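Local coordinates for protein nicotinate-nucleotide--dimethylbenzimidazole phosphoribosyltransferase (Thermus thermophilus HB8, PDB 1WX1) that probably catalyses transfer of the phosphoribosyl group of nicotinate mononucleotide to 5,6-dimethylbenzimidazole, giving alpha-ribazole 5'-phosphate and nicotinate for cobalamin biosynthesis, at residues Gln15-Pro20 and Ala325-Ala330; Leu31-Leu36 and His271-His276; Gln127-Thr132 and Ala222-Gly227; Leu277-Gly282 and Asp299-Glu304. All coordinates share one frame; numbering follows the deposited sequence.

Contact 1 joins the loop after helix 3-14 to the C-terminal segment 325-330, so it spans almost the whole chain and lies about 35 Å from the chain's centre. Inside that span, contact 2 sets helix 24-37 against strand 272-274, an outermost strand of the parallel sheet within this chain; its centre is about 23 Å from that of contact 1. Contact 3, about 31 Å from contact 2 between centres, lies across the chain's centre from both. Contact 4 follows strand 272-274 in the chain and touches contact 2 through Leu-300 and His-276. Contacts 1 and 4 both meet the second subunit, and contact 4 carries the predicted catalytic Glu-304.

Contact 1. Residues Gln15-Pro20 and Ala325-Ala330; sequences QLTKPP and ATFQEA
Gln-15 O accepts from Phe-327 N at 2.9 Å, the donor nearly on the line of the carbonyl bond. A second backbone bond runs the other way, from Thr-17 N to Ala-325 O at 3.0 Å, and the two flank Leu-16 and Thr-326, whose CA atoms come within 3.9 Å. This makes a single beta bridge. The ring of Phe-327 turns back over the 15-20 segment: CG stands beside its own backbone N (chi1 -73°), and one face receives Thr-17 CA, 4.2 Å from the ring centroid, as a CH-pi contact displaced toward the rim. A flat aromatic suits this place because it can lie against a bare stretch of backbone. Thr-17 contributes its methyl CG2, 3.8 Å from Ala-330 CB, while its OG1 is hydrogen-bonded with Asn-77 of the second subunit. Leu-16 and Thr-326 cross at about a right angle and meet through CD2 and CG2. Water 1 bridges Gln-15 OE1 and Gln-328 N, and Gln-15 OE1 also accepts from Arg-334. Thr-326 N donates to Glu-329 OE2 from above the carboxylate plane, and Arg-12 pairs with the other carboxylate oxygen. The pattern is that of a capping box, its Glu-329 N to Thr-326 OG1 half less sure, beside an isolated beta bridge that joins the loop between helices 3-14 and 24-37 to the start of helix 327-330, next to the second subunit.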
loop_
_atom_site.group_PDB
_atom_site.type_symbol
_atom_site.label_atom_id
_atom_site.label_comp_id
_atom_site.label_asym_id
_atom_site.label_seq_id
_atom_site.Cartn_x
_atom_site.Cartn_y
_atom_site.Cartn_z
ATOM N N GLN A 15 22.177 7.532 7.045
ATOM C CA GLN A 15 22.909 6.826 8.091
ATOM C C GLN A 15 22.107 5.767 8.850
ATOM O O GLN A 15 22.608 5.178 9.807
ATOM C CB GLN A 15 23.502 7.830 9.086
ATOM C CG GLN A 15 24.655 8.646 8.506
ATOM C CD GLN A 15 25.810 7.769 8.030
ATOM O OE1 GLN A 15 26.459 7.091 8.829
ATOM N NE2 GLN A 15 26.068 7.778 6.723
ATOM N N LEU A 16 20.871 5.519 8.428
ATOM C CA LEU A 16 20.042 4.516 9.090
ATOM C C LEU A 16 20.565 3.117 8.790
ATOM O O LEU A 16 21.220 2.900 7.772
ATOM C CB LEU A 16 18.586 4.635 8.636
ATOM C CG LEU A 16 17.870 5.932 9.025
ATOM C CD1 LEU A 16 16.425 5.858 8.553
ATOM C CD2 LEU A 16 17.934 6.140 10.541
ATOM N N THR A 17 20.269 2.169 9.675
ATOM C CA THR A 17 20.734 0.797 9.507
ATOM C C THR A 17 20.053 0.016 8.389
ATOM O O THR A 17 19.187 -0.827 8.629
ATOM C CB THR A 17 20.616 0.002 10.830
ATOM O OG1 THR A 17 19.288 0.122 11.355
ATOM C CG2 THR A 17 21.615 0.536 11.856
ATOM N N LYS A 18 20.471 0.305 7.163
ATOM C CA LYS A 18 19.962 -0.358 5.970
ATOM C C LYS A 18 20.712 0.167 4.752
ATOM O O LYS A 18 21.255 1.273 4.775
ATOM C CB LYS A 18 18.448 -0.139 5.823
ATOM C CG LYS A 18 17.963 1.278 6.053
ATOM C CD LYS A 18 18.200 2.166 4.856
ATOM C CE LYS A 18 17.541 3.521 5.056
ATOM N NZ LYS A 18 17.705 4.382 3.859
ATOM N N PRO A 19 20.772 -0.630 3.676
ATOM C CA PRO A 19 21.479 -0.194 2.467
ATOM C C PRO A 19 20.897 1.119 1.952
ATOM O O PRO A 19 19.711 1.394 2.133
ATOM C CB PRO A 19 21.247 -1.348 1.491
ATOM C CG PRO A 19 21.052 -2.537 2.396
ATOM C CD PRO A 19 20.185 -1.968 3.491
ATOM N N PRO A 20 21.728 1.953 1.312
ATOM C CA PRO A 20 21.244 3.231 0.785
ATOM C C PRO A 20 20.101 3.013 -0.201
ATOM O O PRO A 20 20.181 2.147 -1.073
ATOM C CB PRO A 20 22.480 3.814 0.104
ATOM C CG PRO A 20 23.604 3.265 0.943
ATOM C CD PRO A 20 23.185 1.829 1.131
ATOM N N ALA A 325 17.381 3.121 14.042
ATOM C CA ALA A 325 18.675 3.470 14.614
ATOM C C ALA A 325 19.656 3.666 13.464
ATOM O O ALA A 325 19.494 3.070 12.395
ATOM C CB ALA A 325 19.161 2.350 15.519
ATOM N N THR A 326 20.659 4.513 13.670
ATOM C CA THR A 326 21.671 4.737 12.646
ATOM C C THR A 326 22.775 3.710 12.893
ATOM O O THR A 326 22.807 3.078 13.949
ATOM C CB THR A 326 22.293 6.148 12.746
ATOM O OG1 THR A 326 22.927 6.302 14.022
ATOM C CG2 THR A 326 21.227 7.215 12.577
ATOM N N PHE A 327 23.669 3.543 11.924
ATOM C CA PHE A 327 24.774 2.593 12.059
ATOM C C PHE A 327 25.524 2.849 13.362
ATOM O O PHE A 327 25.805 1.925 14.131
ATOM C CB PHE A 327 25.738 2.737 10.880
ATOM C CG PHE A 327 25.200 2.189 9.589
ATOM C CD1 PHE A 327 25.100 0.816 9.392
ATOM C CD2 PHE A 327 24.801 3.043 8.568
ATOM C CE1 PHE A 327 24.598 0.297 8.197
ATOM C CE2 PHE A 327 24.297 2.535 7.369
ATOM C CZ PHE A 327 24.200 1.161 7.182
ATOM N N GLN A 328 25.826 4.119 13.605
ATOM C CA GLN A 328 26.555 4.529 14.794
ATOM C C GLN A 328 25.772 4.253 16.069
ATOM O O GLN A 328 26.342 3.835 17.076
ATOM C CB GLN A 328 26.892 6.017 14.692
ATOM C CG GLN A 328 27.791 6.541 15.794
ATOM C CD GLN A 328 28.277 7.952 15.514
ATOM O OE1 GLN A 328 27.480 8.886 15.401
ATOM N NE2 GLN A 328 29.591 8.112 15.394
ATOM N N GLU A 329 24.463 4.476 16.018
ATOM C CA GLU A 329 23.595 4.259 17.172
ATOM C C GLU A 329 23.404 2.786 17.520
ATOM O O GLU A 329 23.325 2.426 18.697
ATOM C CB GLU A 329 22.222 4.893 16.921
ATOM C CG GLU A 329 22.243 6.414 16.814
ATOM C CD GLU A 329 20.904 7.002 16.380
ATOM O OE1 GLU A 329 20.806 8.245 16.283
ATOM O OE2 GLU A 329 19.952 6.231 16.133
ATOM N N ALA A 330 23.330 1.939 16.498
ATOM C CA ALA A 330 23.116 0.509 16.704
ATOM C C ALA A 330 24.399 -0.307 16.781
ATOM O O ALA A 330 24.371 -1.460 17.199
ATOM C CB ALA A 330 22.223 -0.045 15.597
HETATM O O HOH W 1 25.780 6.510 11.711
#

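Contact 2. Residues Leu31-Leu36 and His271-His276; sequences LRLAAL and HLFAGH
Helix 31-36 and strand 272-274 run nearly antiparallel, at 159° between their directions, with their axes 10.7 Å apart, a separation spanned by side chains. Arg-32 points toward the strand. A bend at chi3 (60°) turns NE off the line of the chain; the guanidinium beyond it lies on the Phe-273 ring, the two planes 22° apart and CZ of Arg-32 4.1 Å from the centroid of the Phe-273 ring, a cation-pi stack in which NH1 sits over the CD1-CE1 rim. In the plane of that same guanidinium, NH1 and NH2 both point at one acceptor: Leu-272 O is 2.8 Å from Arg-32 NH1 and 2.6 Å from Arg-32 NH2. NH2 also donates to the carbonyl of Asp-270. Arginine suits the place because its flat head can stack by its face while its rim donates to backbone carbonyls, which fixes its rotation. Leu-36 splits its branches between two rings. CD2 stands over the centre of the His-271 ring, 3.3 Å from its centroid, in a close CH-pi contact, whereas CD1 meets the edge of Phe-273, 3.7 Å from CE2 of that ring. Leu-33 CD2 adds an apolar contact with Phe-273 CZ at 3.6 Å. His-271 is held by its ND1, hydrogen-bonded with the carbonyl of Leu-245, and by an edge-to-face stack with Tyr-241. Phe-273 bonds through its backbone to Leu-247 and Leu-249 of the neighbouring strand. The arrangement is that of helix 24-37, from the N-terminal part of the chain, packed on the strand that is outermost within this chain, in an alpha/beta fold with a parallel sheet.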
loop_
_atom_site.group_PDB
_atom_site.type_symbol
_atom_site.label_atom_id
_atom_site.label_comp_id
_atom_site.label_asym_id
_atom_site.label_seq_id
_atom_site.Cartn_x
_atom_site.Cartn_y
_atom_site.Cartn_z
ATOM N N LEU A 31 11.084 11.964 4.319
ATOM C CA LEU A 31 11.759 13.258 4.322
ATOM C C LEU A 31 10.772 14.410 4.200
ATOM O O LEU A 31 10.922 15.441 4.853
ATOM C CB LEU A 31 12.768 13.328 3.180
ATOM C CG LEU A 31 13.868 12.266 3.205
ATOM C CD1 LEU A 31 14.758 12.426 1.972
ATOM C CD2 LEU A 31 14.686 12.405 4.483
ATOM N N ARG A 32 9.761 14.242 3.357
ATOM C CA ARG A 32 8.771 15.296 3.189
ATOM C C ARG A 32 7.978 15.472 4.479
ATOM O O ARG A 32 7.717 16.595 4.907
ATOM C CB ARG A 32 7.833 14.970 2.022
ATOM C CG ARG A 32 8.521 14.942 0.664
ATOM C CD ARG A 32 7.506 14.744 -0.463
ATOM N NE ARG A 32 6.526 15.825 -0.480
ATOM C CZ ARG A 32 5.300 15.719 -0.984
ATOM N NH1 ARG A 32 4.891 14.572 -1.520
ATOM N NH2 ARG A 32 4.478 16.761 -0.940
ATOM N N LEU A 33 7.603 14.360 5.103
ATOM C CA LEU A 33 6.855 14.412 6.355
ATOM C C LEU A 33 7.666 15.134 7.430
ATOM O O LEU A 33 7.134 15.965 8.174
ATOM C CB LEU A 33 6.505 12.993 6.815
ATOM C CG LEU A 33 5.491 12.283 5.909
ATOM C CD1 LEU A 33 5.322 10.830 6.337
ATOM C CD2 LEU A 33 4.152 13.034 5.974
ATOM N N ALA A 34 8.955 14.819 7.514
ATOM C CA ALA A 34 9.822 15.462 8.497
ATOM C C ALA A 34 9.860 16.967 8.271
ATOM O O ALA A 34 9.744 17.748 9.216
ATOM C CB ALA A 34 11.237 14.884 8.412
ATOM N N ALA A 35 10.023 17.373 7.015
ATOM C CA ALA A 35 10.083 18.789 6.673
ATOM C C ALA A 35 8.764 19.498 6.981
ATOM O O ALA A 35 8.764 20.638 7.444
ATOM C CB ALA A 35 10.439 18.955 5.200
ATOM N N LEU A 36 7.646 18.823 6.727
ATOM C CA LEU A 36 6.331 19.399 6.993
ATOM C C LEU A 36 6.089 19.612 8.478
ATOM O O LEU A 36 5.559 20.642 8.881
ATOM C CB LEU A 36 5.222 18.500 6.441
ATOM C CG LEU A 36 4.999 18.501 4.932
ATOM C CD1 LEU A 36 3.820 17.590 4.599
ATOM C CD2 LEU A 36 4.725 19.923 4.453
ATOM N N HIS A 271 2.545 20.042 0.443
ATOM C CA HIS A 271 1.887 19.279 1.502
ATOM C C HIS A 271 1.108 18.078 0.976
ATOM O O HIS A 271 0.570 17.293 1.762
ATOM C CB HIS A 271 0.915 20.172 2.277
ATOM C CG HIS A 271 1.581 21.127 3.214
ATOM N ND1 HIS A 271 1.357 21.109 4.576
ATOM C CD2 HIS A 271 2.453 22.140 2.991
ATOM C CE1 HIS A 271 2.060 22.069 5.148
ATOM N NE2 HIS A 271 2.734 22.711 4.207
ATOM N N LEU A 272 1.047 17.943 -0.347
ATOM C CA LEU A 272 0.298 16.858 -0.978
ATOM C C LEU A 272 1.047 15.551 -1.193
ATOM O O LEU A 272 2.220 15.535 -1.573
ATOM C CB LEU A 272 -0.251 17.307 -2.339
ATOM C CG LEU A 272 -1.263 18.451 -2.415
ATOM C CD1 LEU A 272 -1.651 18.686 -3.879
ATOM C CD2 LEU A 272 -2.488 18.111 -1.579
ATOM N N PHE A 273 0.334 14.453 -0.960
ATOM C CA PHE A 273 0.847 13.108 -1.158
ATOM C C PHE A 273 -0.204 12.383 -1.991
ATOM O O PHE A 273 -1.388 12.373 -1.634
ATOM C CB PHE A 273 1.026 12.403 0.187
ATOM C CG PHE A 273 2.135 12.980 1.022
ATOM C CD1 PHE A 273 3.428 12.465 0.934
ATOM C CD2 PHE A 273 1.900 14.070 1.852
ATOM C CE1 PHE A 273 4.474 13.032 1.669
ATOM C CE2 PHE A 273 2.935 14.647 2.590
ATOM C CZ PHE A 273 4.226 14.126 2.495
ATOM N N ALA A 274 0.213 11.787 -3.102
ATOM C CA ALA A 274 -0.731 11.074 -3.951
ATOM C C ALA A 274 -0.965 9.677 -3.394
ATOM O O ALA A 274 -0.079 8.816 -3.447
ATOM C CB ALA A 274 -0.206 10.997 -5.386
ATOM N N GLY A 275 -2.161 9.459 -2.852
ATOM C CA GLY A 275 -2.495 8.166 -2.280
ATOM C C GLY A 275 -2.412 7.016 -3.267
ATOM O O GLY A 275 -1.807 5.983 -2.979
ATOM N N HIS A 276 -3.020 7.180 -4.436
ATOM C CA HIS A 276 -2.990 6.124 -5.441
ATOM C C HIS A 276 -3.191 6.671 -6.841
ATOM O O HIS A 276 -3.334 7.878 -7.044
ATOM C CB HIS A 276 -4.083 5.087 -5.162
ATOM C CG HIS A 276 -5.466 5.569 -5.474
ATOM N ND1 HIS A 276 -6.391 4.794 -6.135
ATOM C CD2 HIS A 276 -6.081 6.749 -5.209
ATOM C CE1 HIS A 276 -7.519 5.474 -6.269
ATOM N NE2 HIS A 276 -7.356 6.661 -5.715
#

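Contact 3. Residues Gln127-Thr132 and Ala222-Gly227. With NA (sodium ion), chain C.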
loop_
_atom_site.group_PDB
_atom_site.type_symbol
_atom_site.label_atom_id
_atom_site.label_comp_id
_atom_site.label_asym_id
_atom_site.label_seq_id
_atom_site.Cartn_x
_atom_site.Cartn_y
_atom_site.Cartn_z
ATOM N N GLN A 127 -24.616 23.084 -20.492
ATOM C CA GLN A 127 -25.535 24.069 -21.059
ATOM C C GLN A 127 -25.403 25.472 -20.480
ATOM O O GLN A 127 -25.990 26.418 -21.004
ATOM C CB GLN A 127 -26.977 23.586 -20.875
ATOM C CG GLN A 127 -27.221 22.169 -21.386
ATOM C CD GLN A 127 -27.039 22.044 -22.889
ATOM O OE1 GLN A 127 -27.042 23.041 -23.614
ATOM N NE2 GLN A 127 -26.869 20.822 -23.361
ATOM N N GLY A 128 -24.646 25.608 -19.397
ATOM C CA GLY A 128 -24.478 26.914 -18.782
ATOM C C GLY A 128 -23.652 26.797 -17.516
ATOM O O GLY A 128 -23.225 25.697 -17.171
ATOM N N PRO A 129 -23.409 27.906 -16.801
ATOM C CA PRO A 129 -22.615 27.850 -15.567
ATOM C C PRO A 129 -23.202 26.871 -14.557
ATOM O O PRO A 129 -24.411 26.858 -14.313
ATOM C CB PRO A 129 -22.644 29.294 -15.069
ATOM C CG PRO A 129 -23.938 29.822 -15.624
ATOM C CD PRO A 129 -23.951 29.257 -17.017
ATOM N N ALA A 130 -22.337 26.054 -13.972
ATOM C CA ALA A 130 -22.772 25.057 -13.004
ATOM C C ALA A 130 -23.343 25.689 -11.741
ATOM O O ALA A 130 -24.295 25.171 -11.158
ATOM C CB ALA A 130 -21.608 24.138 -12.653
ATOM N N MET A 131 -22.760 26.808 -11.325
ATOM C CA MET A 131 -23.205 27.509 -10.122
ATOM C C MET A 131 -22.715 28.949 -10.212
ATOM O O MET A 131 -21.959 29.285 -11.118
ATOM C CB MET A 131 -22.590 26.850 -8.882
ATOM C CG MET A 131 -21.082 27.083 -8.765
ATOM S SD MET A 131 -20.204 25.922 -7.684
ATOM C CE MET A 131 -19.827 24.626 -8.842
ATOM N N THR A 132 -23.133 29.793 -9.276
ATOM C CA THR A 132 -22.682 31.182 -9.274
ATOM C C THR A 132 -21.399 31.271 -8.443
ATOM O O THR A 132 -21.109 30.383 -7.637
ATOM C CB THR A 132 -23.710 32.132 -8.628
ATOM O OG1 THR A 132 -23.877 31.779 -7.248
ATOM C CG2 THR A 132 -25.049 32.052 -9.346
ATOM N N ALA A 222 -14.127 27.565 -11.578
ATOM C CA ALA A 222 -14.757 26.405 -10.948
ATOM C C ALA A 222 -16.279 26.534 -10.923
ATOM O O ALA A 222 -17.002 25.564 -11.155
ATOM C CB ALA A 222 -14.227 26.233 -9.532
ATOM N N ALA A 223 -16.761 27.733 -10.628
ATOM C CA ALA A 223 -18.193 27.982 -10.575
ATOM C C ALA A 223 -18.814 27.722 -11.941
ATOM O O ALA A 223 -19.892 27.141 -12.057
ATOM C CB ALA A 223 -18.455 29.431 -10.147
ATOM N N GLU A 224 -18.116 28.151 -12.981
ATOM C CA GLU A 224 -18.602 27.989 -14.340
ATOM C C GLU A 224 -18.657 26.550 -14.842
ATOM O O GLU A 224 -19.632 26.150 -15.476
ATOM C CB GLU A 224 -17.731 28.810 -15.297
ATOM C CG GLU A 224 -18.231 28.823 -16.725
ATOM C CD GLU A 224 -19.382 29.783 -16.925
ATOM O OE1 GLU A 224 -20.255 29.498 -17.770
ATOM O OE2 GLU A 224 -19.405 30.830 -16.245
ATOM N N VAL A 225 -17.633 25.760 -14.545
ATOM C CA VAL A 225 -17.583 24.407 -15.083
ATOM C C VAL A 225 -17.457 23.240 -14.119
ATOM O O VAL A 225 -17.460 22.096 -14.559
ATOM C CB VAL A 225 -16.400 24.274 -16.070
ATOM C CG1 VAL A 225 -16.326 25.500 -16.976
ATOM C CG2 VAL A 225 -15.094 24.110 -15.290
ATOM N N GLY A 226 -17.336 23.511 -12.823
ATOM C CA GLY A 226 -17.150 22.426 -11.873
ATOM C C GLY A 226 -18.357 21.911 -11.120
ATOM O O GLY A 226 -19.485 21.946 -11.619
ATOM N N GLY A 227 -18.090 21.406 -9.917
ATOM C CA GLY A 227 -19.128 20.870 -9.054
ATOM C C GLY A 227 -18.959 21.431 -7.653
ATOM O O GLY A 227 -17.863 21.845 -7.262
HETATM NA NA NA C . -28.281 27.213 -21.475
HETATM O O HOH W 2 -26.988 28.347 -23.626
HETATM O O HOH W 3 -27.304 29.403 -20.222
HETATM O O HOH W 4 -29.076 26.163 -19.161
#
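Met-131 packs from its loop against Ala-223, near the end of helix 218-225. CB lies at the margin, near Ala-223 O. CG is held between the backbone N and the carbonyl carbon (chi1 70°), 3.5 Å from Ala-223 CA and 3.8 Å from Ala-223 CB. SD passes the same CA at longer range. The chain then bends at chi3 (88°), carrying CE to the turn beyond the helix, 3.5 Å from Gly-227 C and close to Gly-226 C. An unbranched, flexible methionine suits this curved path, and glycine suits position 226, where a CB would clash with Ala-222 O. Ahead of the side chain, two backbone bonds pin the loop to the helix: Met-131 N to Ala-223 O at 3.0 Å, and Ala-130 N to Glu-224 O at 3.1 Å, the latter donor standing above the carbonyl plane. Pro-129 CA makes a CA-H...O contact with Glu-224 O. The carboxylate of Glu-224 bends back beside Pro-129 CB, while its OE1 forms a salt bridge with Arg-211. Further out, Gln-127 O binds the sodium ion at 2.5 Å together with three waters. Ala-136 of helix 133-152 also packs on Met-131 and Ala-223. The whole is a loop whose backbone N-H groups bond to carbonyls of the last turn of helix 218-225, where the chain leads on to Thr-132, the N-cap of the next helix.

Contact 4. Residues Leu277-Gly282 and Asp299-Glu304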
loop_
_atom_site.group_PDB
_atom_site.type_symbol
_atom_site.label_atom_id
_atom_site.label_comp_id
_atom_site.label_asym_id
_atom_site.label_seq_id
_atom_site.Cartn_x
_atom_site.Cartn_y
_atom_site.Cartn_z
ATOM N N LEU A 277 -3.191 5.762 -7.808
ATOM C CA LEU A 277 -3.415 6.122 -9.201
ATOM C C LEU A 277 -4.724 5.457 -9.599
ATOM O O LEU A 277 -4.821 4.228 -9.638
ATOM C CB LEU A 277 -2.280 5.612 -10.096
ATOM C CG LEU A 277 -2.470 5.927 -11.590
ATOM C CD1 LEU A 277 -2.544 7.434 -11.802
ATOM C CD2 LEU A 277 -1.327 5.325 -12.396
ATOM N N SER A 278 -5.734 6.277 -9.868
ATOM C CA SER A 278 -7.046 5.792 -10.263
ATOM C C SER A 278 -6.994 5.247 -11.681
ATOM O O SER A 278 -6.067 5.544 -12.428
ATOM C CB SER A 278 -8.067 6.933 -10.203
ATOM O OG SER A 278 -9.313 6.530 -10.741
ATOM N N ARG A 279 -7.993 4.447 -12.038
ATOM C CA ARG A 279 -8.083 3.884 -13.383
ATOM C C ARG A 279 -8.534 5.003 -14.329
ATOM O O ARG A 279 -8.372 4.903 -15.542
ATOM C CB ARG A 279 -9.104 2.742 -13.407
ATOM C CG ARG A 279 -9.211 1.996 -14.727
ATOM C CD ARG A 279 -10.410 1.057 -14.686
ATOM N NE ARG A 279 -10.422 0.276 -13.452
ATOM C CZ ARG A 279 -11.510 -0.276 -12.925
ATOM N NH1 ARG A 279 -12.684 -0.138 -13.526
ATOM N NH2 ARG A 279 -11.426 -0.948 -11.784
ATOM N N GLU A 280 -9.107 6.066 -13.768
ATOM C CA GLU A 280 -9.556 7.195 -14.578
ATOM C C GLU A 280 -8.363 7.760 -15.334
ATOM O O GLU A 280 -7.384 8.190 -14.734
ATOM C CB GLU A 280 -10.175 8.283 -13.696
ATOM C CG GLU A 280 -11.635 8.040 -13.375
ATOM C CD GLU A 280 -12.544 8.344 -14.558
ATOM O OE1 GLU A 280 -13.691 7.847 -14.583
ATOM O OE2 GLU A 280 -12.113 9.090 -15.460
ATOM N N PRO A 281 -8.437 7.772 -16.672
ATOM C CA PRO A 281 -7.370 8.274 -17.547
ATOM C C PRO A 281 -6.789 9.626 -17.139
ATOM O O PRO A 281 -5.568 9.798 -17.092
ATOM C CB PRO A 281 -8.050 8.339 -18.914
ATOM C CG PRO A 281 -9.046 7.223 -18.846
ATOM C CD PRO A 281 -9.624 7.391 -17.458
ATOM N N GLY A 282 -7.663 10.582 -16.844
ATOM C CA GLY A 282 -7.207 11.910 -16.474
ATOM C C GLY A 282 -6.429 12.044 -15.176
ATOM O O GLY A 282 -5.757 13.052 -14.962
ATOM N N ASP A 299 -5.652 -0.382 -9.305
ATOM C CA ASP A 299 -6.695 -0.322 -10.322
ATOM C C ASP A 299 -8.054 0.039 -9.724
ATOM O O ASP A 299 -9.095 -0.458 -10.160
ATOM C CB ASP A 299 -6.774 -1.661 -11.071
ATOM C CG ASP A 299 -7.744 -1.624 -12.240
ATOM O OD1 ASP A 299 -7.773 -0.609 -12.966
ATOM O OD2 ASP A 299 -8.474 -2.621 -12.440
ATOM N N LEU A 300 -8.035 0.912 -8.723
ATOM C CA LEU A 300 -9.261 1.351 -8.072
ATOM C C LEU A 300 -9.947 2.403 -8.939
ATOM O O LEU A 300 -9.291 3.188 -9.619
ATOM C CB LEU A 300 -8.949 1.948 -6.696
ATOM C CG LEU A 300 -8.178 1.053 -5.719
ATOM C CD1 LEU A 300 -7.909 1.823 -4.435
ATOM C CD2 LEU A 300 -8.973 -0.210 -5.429
ATOM N N ALA A 301 -11.272 2.415 -8.912
ATOM C CA ALA A 301 -12.032 3.381 -9.691
ATOM C C ALA A 301 -13.299 3.752 -8.928
ATOM O O ALA A 301 -14.332 4.031 -9.528
ATOM C CB ALA A 301 -12.388 2.786 -11.053
ATOM N N LEU A 302 -13.213 3.766 -7.603
ATOM C CA LEU A 302 -14.379 4.076 -6.781
ATOM C C LEU A 302 -14.507 5.511 -6.267
ATOM O O LEU A 302 -15.576 6.113 -6.380
ATOM C CB LEU A 302 -14.442 3.112 -5.594
ATOM C CG LEU A 302 -15.587 3.333 -4.607
ATOM C CD1 LEU A 302 -16.922 3.246 -5.330
ATOM C CD2 LEU A 302 -15.504 2.302 -3.506
ATOM N N GLY A 303 -13.434 6.060 -5.701
ATOM C CA GLY A 303 -13.502 7.411 -5.162
ATOM C C GLY A 303 -13.860 7.360 -3.682
ATOM O O GLY A 303 -13.436 6.442 -2.989
ATOM N N GLU A 304 -14.638 8.330 -3.197
ATOM C CA GLU A 304 -15.043 8.367 -1.786
ATOM C C GLU A 304 -13.860 8.650 -0.854
ATOM O O GLU A 304 -14.043 8.770 0.354
ATOM C CB GLU A 304 -15.658 7.025 -1.350
ATOM C CG GLU A 304 -16.924 6.594 -2.063
ATOM C CD GLU A 304 -17.414 5.220 -1.599
ATOM O OE1 GLU A 304 -16.996 4.752 -0.510
ATOM O OE2 GLU A 304 -18.229 4.609 -2.319
HETATM O O HOH W 5 -5.458 2.417 -7.580
HETATM O O HOH W 6 -4.561 2.006 -10.948
#
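Arg-279 takes hold of Asp-299 at two different places, side chain and backbone, using two nitrogens of one side of its guanidinium. NE forms a salt bridge with the carboxylate, 2.8 Å from Arg-279 NE to Asp-299 OD1, approaching from above the carboxylate plane, the two flat groups turned 41° apart. NH2 donates to the carbonyl of the same residue, with 2.9 Å from Arg-279 NH2 to Asp-299 O. CG of Arg-279 lies anti to the backbone N (chi1 -175°), and a bend at chi3 (-48°) turns NE toward the aspartate. Over one face of the guanidinium, Ala-301 CB lies near its centre, 3.7 Å from CZ of Arg-279; a small methyl allows this close approach over the face. NH2 also donates to the carbonyl of Arg-21 of the second subunit, so the arginine joins a loop of its own chain to the dimer interface. The backbones meet directly as well: Arg-279 N donates to Leu-300 O at 3.0 Å. Two waters bridge the segments from Leu-277 O, one accepting from Leu-300 N and the other, weakly, from Asp-299 N. Serine suits position 278 because its short hydroxyl reaches back to the chain: OG accepts from Glu-280 N at 3.1 Å, an ST turn just before helix 281-290. Further along, Glu-304 OE1 is hydrogen-bonded with Ile-85 N. The contact joins the turn before helix 281-290 to the loop carrying Glu-304, the predicted proton acceptor of the active site, beside the second subunit.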